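Local coordinates for protein hyaluronoglucosaminidase (PDB 1FCQ) that probably hydrolyses hyaluronan as a family 56 glycosidase built on a seven-stranded (beta/alpha) TIM barrel, and is a major allergen of bee venom, at residues Gly243-Ala248 / Arg288-Leu293; Glu49-Leu54 / Leu263-Tyr268; Arg120-Ser125 / Arg155-Tyr160. All blocks are in the same frame, centred on the assembly; numbering follows the deposited sequence.

Contact 1: Gly243-Ala248 / Arg288-Leu293; sequences GRVKEA and RKITDL
Val245 and Leu293 pack branch against branch, with Val245 CG1 lying 3.8 Å from Leu293 CD1 and 4.0 Å from Leu293 CB. That methyl fits against the leucine as the two side chains pass at a slant. The other leucine methyl serves a second partner: Leu293 CD2 sits 4.0 Å from Lys246 CE, and at the same distance from Lys246 CG. The extended lysine chain crosses the leucine nearly at a right angle and lays its methylenes over this apolar patch from the solvent side. With CG1 anti to the backbone N (chi1 172°), Val245 spends that branch on Leu293 and turns CG2 to Ile290, whose CG1 is 4.3 Å from Val245 CG2. No hydrogen bond joins the segments; the contact is wholly apolar, and it brings the CA atoms of Val245 and Ile290 to 6.8 Å. Leu293 N bonds to Lys289 O at 3.1 Å, which carries the helical turn on to the leucine. Farther along helix 234-253, Val241 touches Ile290 and Leu249 touches Leu293, so the same two residues meet neighbouring turns of that helix. Helices 234-253 and 280-292 are successive outer helices of the barrel, meeting side by side over strand 261-267, where Pro264 touches both Val245 and Ile290 and Tyr266 touches Ile290.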
loop_
_atom_site.group_PDB
_atom_site.type_symbol
_atom_site.label_atom_id
_atom_site.label_comp_id
_atom_site.label_asym_id
_atom_site.label_seq_id
_atom_site.Cartn_x
_atom_site.Cartn_y
_atom_site.Cartn_z
ATOM N N GLY A 243 11.695 10.405 4.524
ATOM C CA GLY A 243 11.063 11.191 3.486
ATOM C C GLY A 243 9.608 10.771 3.271
ATOM O O GLY A 243 8.693 11.608 3.183
ATOM N N ARG A 244 9.396 9.458 3.212
ATOM C CA ARG A 244 8.055 8.911 3.019
ATOM C C ARG A 244 7.140 9.115 4.203
ATOM O O ARG A 244 5.962 9.432 3.987
ATOM C CB ARG A 244 8.165 7.427 2.655
ATOM C CG ARG A 244 8.886 7.292 1.317
ATOM C CD ARG A 244 9.072 5.812 0.995
ATOM N NE ARG A 244 9.861 5.744 -0.242
ATOM C CZ ARG A 244 9.981 4.677 -1.004
ATOM N NH1 ARG A 244 10.739 4.762 -2.097
ATOM N NH2 ARG A 244 9.368 3.537 -0.701
ATOM N N VAL A 245 7.656 8.982 5.429
ATOM C CA VAL A 245 6.833 9.199 6.608
ATOM C C VAL A 245 6.523 10.685 6.774
ATOM O O VAL A 245 5.391 11.043 7.097
ATOM C CB VAL A 245 7.482 8.627 7.879
ATOM C CG1 VAL A 245 6.712 9.018 9.130
ATOM C CG2 VAL A 245 7.579 7.107 7.746
ATOM N N LYS A 246 7.497 11.544 6.465
ATOM C CA LYS A 246 7.215 12.984 6.507
ATOM C C LYS A 246 6.132 13.354 5.496
ATOM O O LYS A 246 5.281 14.203 5.809
ATOM C CB LYS A 246 8.460 13.824 6.207
ATOM C CG LYS A 246 9.516 13.809 7.300
ATOM C CD LYS A 246 10.761 14.556 6.810
ATOM C CE LYS A 246 11.875 14.543 7.833
ATOM N NZ LYS A 246 13.122 15.169 7.293
ATOM N N GLU A 247 6.157 12.780 4.292
ATOM C CA GLU A 247 5.142 13.126 3.289
ATOM C C GLU A 247 3.763 12.764 3.803
ATOM O O GLU A 247 2.804 13.542 3.737
ATOM C CB GLU A 247 5.434 12.424 1.967
ATOM C CG GLU A 247 4.515 12.800 0.818
ATOM C CD GLU A 247 4.701 14.220 0.332
ATOM O OE1 GLU A 247 5.669 14.889 0.749
ATOM O OE2 GLU A 247 3.849 14.664 -0.462
ATOM N N ALA A 248 3.618 11.558 4.361
ATOM C CA ALA A 248 2.330 11.151 4.904
ATOM C C ALA A 248 1.894 12.033 6.071
ATOM O O ALA A 248 0.709 12.370 6.127
ATOM C CB ALA A 248 2.370 9.683 5.332
ATOM N N ARG A 288 13.332 3.323 14.464
ATOM C CA ARG A 288 13.515 4.540 15.263
ATOM C C ARG A 288 13.073 5.775 14.496
ATOM O O ARG A 288 12.405 6.657 15.055
ATOM C CB ARG A 288 14.977 4.645 15.725
ATOM C CG ARG A 288 15.222 3.950 17.049
ATOM C CD ARG A 288 16.657 3.472 17.229
ATOM N NE ARG A 288 16.895 3.089 18.613
ATOM C CZ ARG A 288 17.755 2.226 19.116
ATOM N NH1 ARG A 288 18.588 1.523 18.357
ATOM N NH2 ARG A 288 17.790 2.043 20.434
ATOM N N LYS A 289 13.349 5.855 13.197
ATOM C CA LYS A 289 12.927 7.001 12.398
ATOM C C LYS A 289 11.409 7.112 12.341
ATOM O O LYS A 289 10.853 8.203 12.474
ATOM C CB LYS A 289 13.528 6.954 11.001
ATOM C CG LYS A 289 13.149 8.084 10.071
ATOM C CD LYS A 289 13.479 9.457 10.618
ATOM C CE LYS A 289 14.888 9.901 10.314
ATOM N NZ LYS A 289 15.885 9.289 11.227
ATOM N N ILE A 290 10.723 5.987 12.148
ATOM C CA ILE A 290 9.266 5.993 12.100
ATOM C C ILE A 290 8.686 6.537 13.402
ATOM O O ILE A 290 7.746 7.342 13.361
ATOM C CB ILE A 290 8.714 4.572 11.830
ATOM C CG1 ILE A 290 9.161 4.122 10.434
ATOM C CG2 ILE A 290 7.192 4.563 11.904
ATOM C CD1 ILE A 290 8.851 2.655 10.188
ATOM N N THR A 291 9.178 6.087 14.550
ATOM C CA THR A 291 8.658 6.511 15.839
ATOM C C THR A 291 9.038 7.955 16.166
ATOM O O THR A 291 8.196 8.715 16.651
ATOM C CB THR A 291 9.156 5.609 16.984
ATOM O OG1 THR A 291 8.882 4.231 16.689
ATOM C CG2 THR A 291 8.440 5.981 18.278
ATOM N N ASP A 292 10.285 8.321 15.905
ATOM C CA ASP A 292 10.754 9.679 16.181
ATOM C C ASP A 292 9.984 10.745 15.420
ATOM O O ASP A 292 9.756 11.852 15.927
ATOM C CB ASP A 292 12.244 9.797 15.865
ATOM C CG ASP A 292 13.174 9.130 16.857
ATOM O OD1 ASP A 292 12.746 8.576 17.885
ATOM O OD2 ASP A 292 14.404 9.143 16.591
ATOM N N LEU A 293 9.525 10.456 14.197
ATOM C CA LEU A 293 8.786 11.424 13.411
ATOM C C LEU A 293 7.340 11.609 13.843
ATOM O O LEU A 293 6.711 12.573 13.393
ATOM C CB LEU A 293 8.804 11.011 11.928
ATOM C CG LEU A 293 10.146 11.223 11.228
ATOM C CD1 LEU A 293 10.163 10.558 9.864
ATOM C CD2 LEU A 293 10.432 12.714 11.085
#

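Contact 2: Glu49-Leu54 / Leu263-Tyr268; sequences EEIAIL and LPYYWY
Tyr265 reaches across the interior of the TIM barrel to Ile51 and Ile53, joining strand 261-267 to strand 51-55 through side chains alone. The two strands are not hydrogen-bonded neighbours: the CA atoms of Ile53 and Tyr265 are 11.4 Å apart, and strand 51-55 pairs instead with strand 107-111. From Leu263 to Trp267, side chains alternate between the inside of the barrel and its helical coat. Leu263 faces inward and packs on Tyr14 and Val107, while Pro264 turns out to Ile290. Tyr265 sends the end of its ring inward. Its phenol oxygen carries most of the contact: Tyr265 OH lies 3.5 Å from Ile53 CD1 and 4.1 Å from Ile51 CD1. In both isoleucines CG1 stands anti to the backbone N (chi1 -176° for Ile53) and the chain is extended beyond it, which carries the CD1 methyls to the tyrosine. The hydroxyl, although bordered by methyls, keeps a polar partner, being hydrogen-bonded to Asn16 OD1, and the ring meets Tyr184 edge-to-face. Tyr266 points outward among Leu283, Leu287 and Ile290, its hydroxyl bonded to Thr286 OG1. Trp267 next forms an edge-to-face pair with Trp301 and touches Tyr227. Its indole nitrogen, Trp267 NE1, stands over one face of the Tyr268 ring, 4.1 Å above the plane and displaced toward the rim.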
loop_
_atom_site.group_PDB
_atom_site.type_symbol
_atom_site.label_atom_id
_atom_site.label_comp_id
_atom_site.label_asym_id
_atom_site.label_seq_id
_atom_site.Cartn_x
_atom_site.Cartn_y
_atom_site.Cartn_z
ATOM N N GLU A 49 -10.074 -8.638 13.422
ATOM C CA GLU A 49 -10.467 -7.365 13.999
ATOM C C GLU A 49 -9.397 -6.288 14.054
ATOM O O GLU A 49 -9.779 -5.117 14.155
ATOM C CB GLU A 49 -11.102 -7.557 15.382
ATOM C CG GLU A 49 -10.157 -7.860 16.503
ATOM C CD GLU A 49 -9.384 -9.163 16.490
ATOM O OE1 GLU A 49 -9.648 -10.093 15.710
ATOM O OE2 GLU A 49 -8.480 -9.236 17.350
ATOM N N GLU A 50 -8.122 -6.626 13.997
ATOM C CA GLU A 50 -7.065 -5.623 14.050
ATOM C C GLU A 50 -6.722 -5.093 12.660
ATOM O O GLU A 50 -6.560 -3.884 12.520
ATOM C CB GLU A 50 -5.781 -6.205 14.655
ATOM C CG GLU A 50 -5.965 -6.635 16.099
ATOM C CD GLU A 50 -6.327 -5.495 17.028
ATOM O OE1 GLU A 50 -6.961 -5.802 18.063
ATOM O OE2 GLU A 50 -5.998 -4.326 16.812
ATOM N N ILE A 51 -6.610 -5.996 11.692
ATOM C CA ILE A 51 -6.229 -5.571 10.337
ATOM C C ILE A 51 -6.674 -6.572 9.284
ATOM O O ILE A 51 -6.776 -7.780 9.524
ATOM C CB ILE A 51 -4.702 -5.325 10.263
ATOM C CG1 ILE A 51 -4.270 -4.760 8.905
ATOM C CG2 ILE A 51 -3.943 -6.618 10.563
ATOM C CD1 ILE A 51 -2.896 -4.094 8.927
ATOM N N ALA A 52 -6.962 -6.067 8.073
ATOM C CA ALA A 52 -7.315 -6.899 6.936
ATOM C C ALA A 52 -6.864 -6.190 5.652
ATOM O O ALA A 52 -7.182 -5.012 5.472
ATOM C CB ALA A 52 -8.806 -7.206 6.846
ATOM N N ILE A 53 -6.079 -6.883 4.839
ATOM C CA ILE A 53 -5.635 -6.326 3.560
ATOM C C ILE A 53 -6.389 -7.043 2.445
ATOM O O ILE A 53 -6.621 -8.250 2.457
ATOM C CB ILE A 53 -4.127 -6.363 3.346
ATOM C CG1 ILE A 53 -3.675 -5.693 2.032
ATOM C CG2 ILE A 53 -3.625 -7.810 3.319
ATOM C CD1 ILE A 53 -2.202 -5.301 2.093
ATOM N N LEU A 54 -6.846 -6.254 1.462
ATOM C CA LEU A 54 -7.562 -6.819 0.324
ATOM C C LEU A 54 -6.664 -6.730 -0.906
ATOM O O LEU A 54 -6.294 -5.624 -1.307
ATOM C CB LEU A 54 -8.862 -6.046 0.041
ATOM C CG LEU A 54 -9.858 -6.058 1.207
ATOM C CD1 LEU A 54 -11.059 -5.213 0.810
ATOM C CD2 LEU A 54 -10.284 -7.475 1.556
ATOM N N LEU A 263 0.273 5.080 9.315
ATOM C CA LEU A 263 0.798 3.755 9.624
ATOM C C LEU A 263 1.577 3.205 8.426
ATOM O O LEU A 263 1.018 2.556 7.525
ATOM C CB LEU A 263 -0.337 2.775 9.951
ATOM C CG LEU A 263 -1.240 3.032 11.146
ATOM C CD1 LEU A 263 -2.359 1.999 11.229
ATOM C CD2 LEU A 263 -0.437 2.982 12.446
ATOM N N PRO A 264 2.870 3.472 8.387
ATOM C CA PRO A 264 3.701 3.028 7.286
ATOM C C PRO A 264 3.708 1.505 7.182
ATOM O O PRO A 264 3.737 0.780 8.167
ATOM C CB PRO A 264 5.105 3.515 7.659
ATOM C CG PRO A 264 4.829 4.727 8.498
ATOM C CD PRO A 264 3.632 4.328 9.337
ATOM N N TYR A 265 3.728 1.029 5.940
ATOM C CA TYR A 265 3.837 -0.391 5.616
ATOM C C TYR A 265 5.330 -0.730 5.648
ATOM O O TYR A 265 6.138 -0.049 4.993
ATOM C CB TYR A 265 3.214 -0.679 4.234
ATOM C CG TYR A 265 1.962 -1.513 4.418
ATOM C CD1 TYR A 265 0.764 -0.943 4.847
ATOM C CD2 TYR A 265 1.984 -2.883 4.264
ATOM C CE1 TYR A 265 -0.351 -1.724 5.095
ATOM C CE2 TYR A 265 0.871 -3.688 4.477
ATOM C CZ TYR A 265 -0.301 -3.088 4.903
ATOM O OH TYR A 265 -1.419 -3.840 5.164
ATOM N N TYR A 266 5.687 -1.753 6.419
ATOM C CA TYR A 266 7.089 -2.110 6.621
ATOM C C TYR A 266 7.335 -3.577 6.295
ATOM O O TYR A 266 6.576 -4.440 6.710
ATOM C CB TYR A 266 7.392 -1.891 8.106
ATOM C CG TYR A 266 8.854 -1.845 8.474
ATOM C CD1 TYR A 266 9.546 -0.656 8.515
ATOM C CD2 TYR A 266 9.534 -3.026 8.785
ATOM C CE1 TYR A 266 10.902 -0.603 8.839
ATOM C CE2 TYR A 266 10.868 -2.986 9.138
ATOM C CZ TYR A 266 11.541 -1.787 9.162
ATOM O OH TYR A 266 12.886 -1.779 9.490
ATOM N N TRP A 267 8.403 -3.833 5.530
ATOM C CA TRP A 267 8.679 -5.227 5.164
ATOM C C TRP A 267 10.000 -5.637 5.808
ATOM O O TRP A 267 10.880 -4.793 5.933
ATOM C CB TRP A 267 8.728 -5.437 3.667
ATOM C CG TRP A 267 8.697 -6.844 3.147
ATOM C CD1 TRP A 267 8.259 -7.970 3.778
ATOM C CD2 TRP A 267 9.065 -7.246 1.819
ATOM N NE1 TRP A 267 8.355 -9.060 2.936
ATOM C CE2 TRP A 267 8.826 -8.632 1.729
ATOM C CE3 TRP A 267 9.561 -6.569 0.696
ATOM C CZ2 TRP A 267 9.094 -9.359 0.568
ATOM C CZ3 TRP A 267 9.809 -7.293 -0.458
ATOM C CH2 TRP A 267 9.574 -8.680 -0.512
ATOM N N TYR A 268 10.083 -6.905 6.202
ATOM C CA TYR A 268 11.319 -7.407 6.813
ATOM C C TYR A 268 12.278 -7.965 5.779
ATOM O O TYR A 268 13.324 -8.515 6.152
ATOM C CB TYR A 268 11.003 -8.430 7.919
ATOM C CG TYR A 268 10.295 -9.653 7.370
ATOM C CD1 TYR A 268 11.076 -10.728 6.955
ATOM C CD2 TYR A 268 8.930 -9.750 7.218
ATOM C CE1 TYR A 268 10.486 -11.855 6.421
ATOM C CE2 TYR A 268 8.320 -10.868 6.684
ATOM C CZ TYR A 268 9.122 -11.928 6.276
ATOM O OH TYR A 268 8.563 -13.062 5.737
#

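Contact 3: Arg120-Ser125 / Arg155-Tyr160; sequences RQNWAS and RRFEKY
Asn122 and Phe157 approach from opposite directions, the amide from the loop after strand 107-111 and the ring from helix 146-175. Asn122 is the centre of an inverse gamma turn, closed by a weak bond from Trp123 N to Gln121 O, and its CB points toward the helix. CG stands anti to the carbonyl carbon (chi1 -68°), which carries the amide on to the ring; Asn122 CG is 4.2 Å from Phe157 CZ. Of the two tips, OD1 takes a hydrogen bond from Arg116 N, while ND2 comes to 3.5 Å from both Phe157 CZ and Phe157 CE2. Amide and ring planes lie 76° apart. ND2 also has a hydrogen bond to a residue flanking the segments, so the phenyl is a packing neighbour and not its sole partner. Pro79, Gln80 and Ser133 also touch Phe157. Beside this pair a water bridges loop and helix, accepting from Arg120 N at 2.9 Å and donating to Glu158 OE2 at 2.7 Å. The Arg120 guanidinium leads away to Glu202 and Glu208. Glu158 OE2 also takes the N-H of Phe119, and OE1 pairs with Lys154. One carboxylate therefore serves two consecutive backbone N-H groups, one directly and one through water, and with a lysine so near it probably stays ionised.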
loop_
_atom_site.group_PDB
_atom_site.type_symbol
_atom_site.label_atom_id
_atom_site.label_comp_id
_atom_site.label_asym_id
_atom_site.label_seq_id
_atom_site.Cartn_x
_atom_site.Cartn_y
_atom_site.Cartn_z
ATOM N N ARG A 120 0.835 11.736 -14.802
ATOM C CA ARG A 120 2.273 11.903 -14.858
ATOM C C ARG A 120 3.081 10.881 -14.093
ATOM O O ARG A 120 4.169 10.491 -14.538
ATOM C CB ARG A 120 2.630 13.315 -14.359
ATOM C CG ARG A 120 4.130 13.602 -14.499
ATOM C CD ARG A 120 4.411 14.957 -13.834
ATOM N NE ARG A 120 4.420 14.755 -12.389
ATOM C CZ ARG A 120 5.427 14.414 -11.604
ATOM N NH1 ARG A 120 6.659 14.250 -12.070
ATOM N NH2 ARG A 120 5.206 14.246 -10.302
ATOM N N GLN A 121 2.568 10.366 -12.972
ATOM C CA GLN A 121 3.300 9.406 -12.161
ATOM C C GLN A 121 3.326 7.989 -12.689
ATOM O O GLN A 121 3.976 7.115 -12.091
ATOM C CB GLN A 121 2.739 9.420 -10.730
ATOM C CG GLN A 121 2.996 10.738 -10.021
ATOM C CD GLN A 121 2.258 10.854 -8.697
ATOM O OE1 GLN A 121 1.871 11.940 -8.244
ATOM N NE2 GLN A 121 2.073 9.700 -8.085
ATOM N N ASN A 122 2.624 7.698 -13.776
ATOM C CA ASN A 122 2.681 6.374 -14.392
ATOM C C ASN A 122 3.924 6.288 -15.282
ATOM O O ASN A 122 3.853 6.220 -16.518
ATOM C CB ASN A 122 1.373 6.120 -15.146
ATOM C CG ASN A 122 0.245 5.998 -14.115
ATOM O OD1 ASN A 122 0.177 4.953 -13.470
ATOM N ND2 ASN A 122 -0.556 7.045 -13.993
ATOM N N TRP A 123 5.090 6.211 -14.650
ATOM C CA TRP A 123 6.374 6.151 -15.308
ATOM C C TRP A 123 6.888 4.713 -15.418
ATOM O O TRP A 123 6.364 3.774 -14.839
ATOM C CB TRP A 123 7.475 6.885 -14.543
ATOM C CG TRP A 123 7.340 8.315 -14.171
ATOM C CD1 TRP A 123 7.386 9.396 -15.009
ATOM C CD2 TRP A 123 7.178 8.850 -12.847
ATOM N NE1 TRP A 123 7.245 10.556 -14.294
ATOM C CE2 TRP A 123 7.118 10.251 -12.963
ATOM C CE3 TRP A 123 7.073 8.279 -11.573
ATOM C CZ2 TRP A 123 6.953 11.089 -11.860
ATOM C CZ3 TRP A 123 6.919 9.110 -10.481
ATOM C CH2 TRP A 123 6.857 10.503 -10.625
ATOM N N ALA A 124 8.017 4.618 -16.131
ATOM C CA ALA A 124 8.717 3.345 -16.278
ATOM C C ALA A 124 7.786 2.217 -16.679
ATOM O O ALA A 124 7.150 2.296 -17.738
ATOM C CB ALA A 124 9.436 3.024 -14.970
ATOM N N SER A 125 7.584 1.223 -15.830
ATOM C CA SER A 125 6.741 0.074 -16.106
ATOM C C SER A 125 5.259 0.409 -16.202
ATOM O O SER A 125 4.472 -0.380 -16.724
ATOM C CB SER A 125 6.977 -1.017 -15.052
ATOM O OG SER A 125 6.328 -0.705 -13.833
ATOM N N ARG A 155 -6.640 14.321 -18.886
ATOM C CA ARG A 155 -7.889 14.643 -18.200
ATOM C C ARG A 155 -8.796 13.441 -18.006
ATOM O O ARG A 155 -9.299 13.191 -16.901
ATOM C CB ARG A 155 -8.628 15.749 -18.982
ATOM C CG ARG A 155 -9.897 16.181 -18.272
ATOM C CD ARG A 155 -10.855 16.932 -19.214
ATOM N NE ARG A 155 -12.178 16.398 -18.905
ATOM C CZ ARG A 155 -12.945 15.608 -19.626
ATOM N NH1 ARG A 155 -12.638 15.212 -20.849
ATOM N NH2 ARG A 155 -14.090 15.226 -19.074
ATOM N N ARG A 156 -8.999 12.649 -19.070
ATOM C CA ARG A 156 -9.863 11.486 -18.990
ATOM C C ARG A 156 -9.270 10.428 -18.058
ATOM O O ARG A 156 -9.985 9.869 -17.226
ATOM C CB ARG A 156 -10.091 10.869 -20.372
ATOM C CG ARG A 156 -10.927 11.743 -21.308
ATOM C CD ARG A 156 -11.060 10.984 -22.624
ATOM N NE ARG A 156 -11.735 11.696 -23.683
ATOM C CZ ARG A 156 -11.983 11.310 -24.925
ATOM N NH1 ARG A 156 -11.630 10.127 -25.417
ATOM N NH2 ARG A 156 -12.621 12.152 -25.734
ATOM N N PHE A 157 -7.959 10.202 -18.175
ATOM C CA PHE A 157 -7.347 9.212 -17.273
ATOM C C PHE A 157 -7.516 9.629 -15.816
ATOM O O PHE A 157 -7.903 8.799 -14.988
ATOM C CB PHE A 157 -5.862 9.032 -17.596
ATOM C CG PHE A 157 -5.148 8.132 -16.620
ATOM C CD1 PHE A 157 -5.080 6.771 -16.881
ATOM C CD2 PHE A 157 -4.576 8.649 -15.469
ATOM C CE1 PHE A 157 -4.428 5.934 -15.985
ATOM C CE2 PHE A 157 -3.946 7.806 -14.572
ATOM C CZ PHE A 157 -3.867 6.446 -14.832
ATOM N N GLU A 158 -7.213 10.888 -15.508
ATOM C CA GLU A 158 -7.311 11.331 -14.113
ATOM C C GLU A 158 -8.747 11.362 -13.626
ATOM O O GLU A 158 -9.027 11.031 -12.462
ATOM C CB GLU A 158 -6.627 12.693 -13.945
ATOM C CG GLU A 158 -5.136 12.545 -14.198
ATOM C CD GLU A 158 -4.286 13.744 -13.871
ATOM O OE1 GLU A 158 -4.824 14.865 -13.721
ATOM O OE2 GLU A 158 -3.069 13.603 -13.739
ATOM N N LYS A 159 -9.681 11.783 -14.488
ATOM C CA LYS A 159 -11.083 11.806 -14.099
ATOM C C LYS A 159 -11.588 10.429 -13.672
ATOM O O LYS A 159 -12.132 10.278 -12.568
ATOM C CB LYS A 159 -11.922 12.321 -15.268
ATOM C CG LYS A 159 -13.428 12.249 -15.046
ATOM C CD LYS A 159 -14.075 13.106 -16.139
ATOM C CE LYS A 159 -15.535 13.346 -15.833
ATOM N NZ LYS A 159 -16.386 12.229 -16.316
ATOM N N TYR A 160 -11.332 9.418 -14.513
ATOM C CA TYR A 160 -11.837 8.079 -14.227
ATOM C C TYR A 160 -10.963 7.328 -13.237
ATOM O O TYR A 160 -11.474 6.499 -12.492
ATOM C CB TYR A 160 -12.103 7.335 -15.558
ATOM C CG TYR A 160 -13.271 8.037 -16.245
ATOM C CD1 TYR A 160 -13.046 8.991 -17.228
ATOM C CD2 TYR A 160 -14.571 7.781 -15.836
ATOM C CE1 TYR A 160 -14.110 9.652 -17.816
ATOM C CE2 TYR A 160 -15.639 8.451 -16.413
ATOM C CZ TYR A 160 -15.396 9.375 -17.404
ATOM O OH TYR A 160 -16.452 10.042 -17.985
HETATM O O HOH W 1 -0.553 14.224 -14.435
#

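How the contacts relate
From the N terminus, strand 51-55 opens contact 2 first, and its partner arrives some 209 residues later. Inside that long loop, contact 3 opens at 120-125 and closes about 30 residues on at 155-160, fully nested and tying the loop between strand 107-111 and helix 127-140 to helix 146-175. Helix 234-253 then opens contact 1, in series with contact 3, before strand 261-267 closes contact 2; helix 280-292 closes contact 1 last, so contacts 1 and 2 cross. These two touch through strand 261-267: the outer helices rest on its outer side, while its Tyr265 reaches inward. Contact 3 stands apart, its centre about 26 Å from that of contact 2.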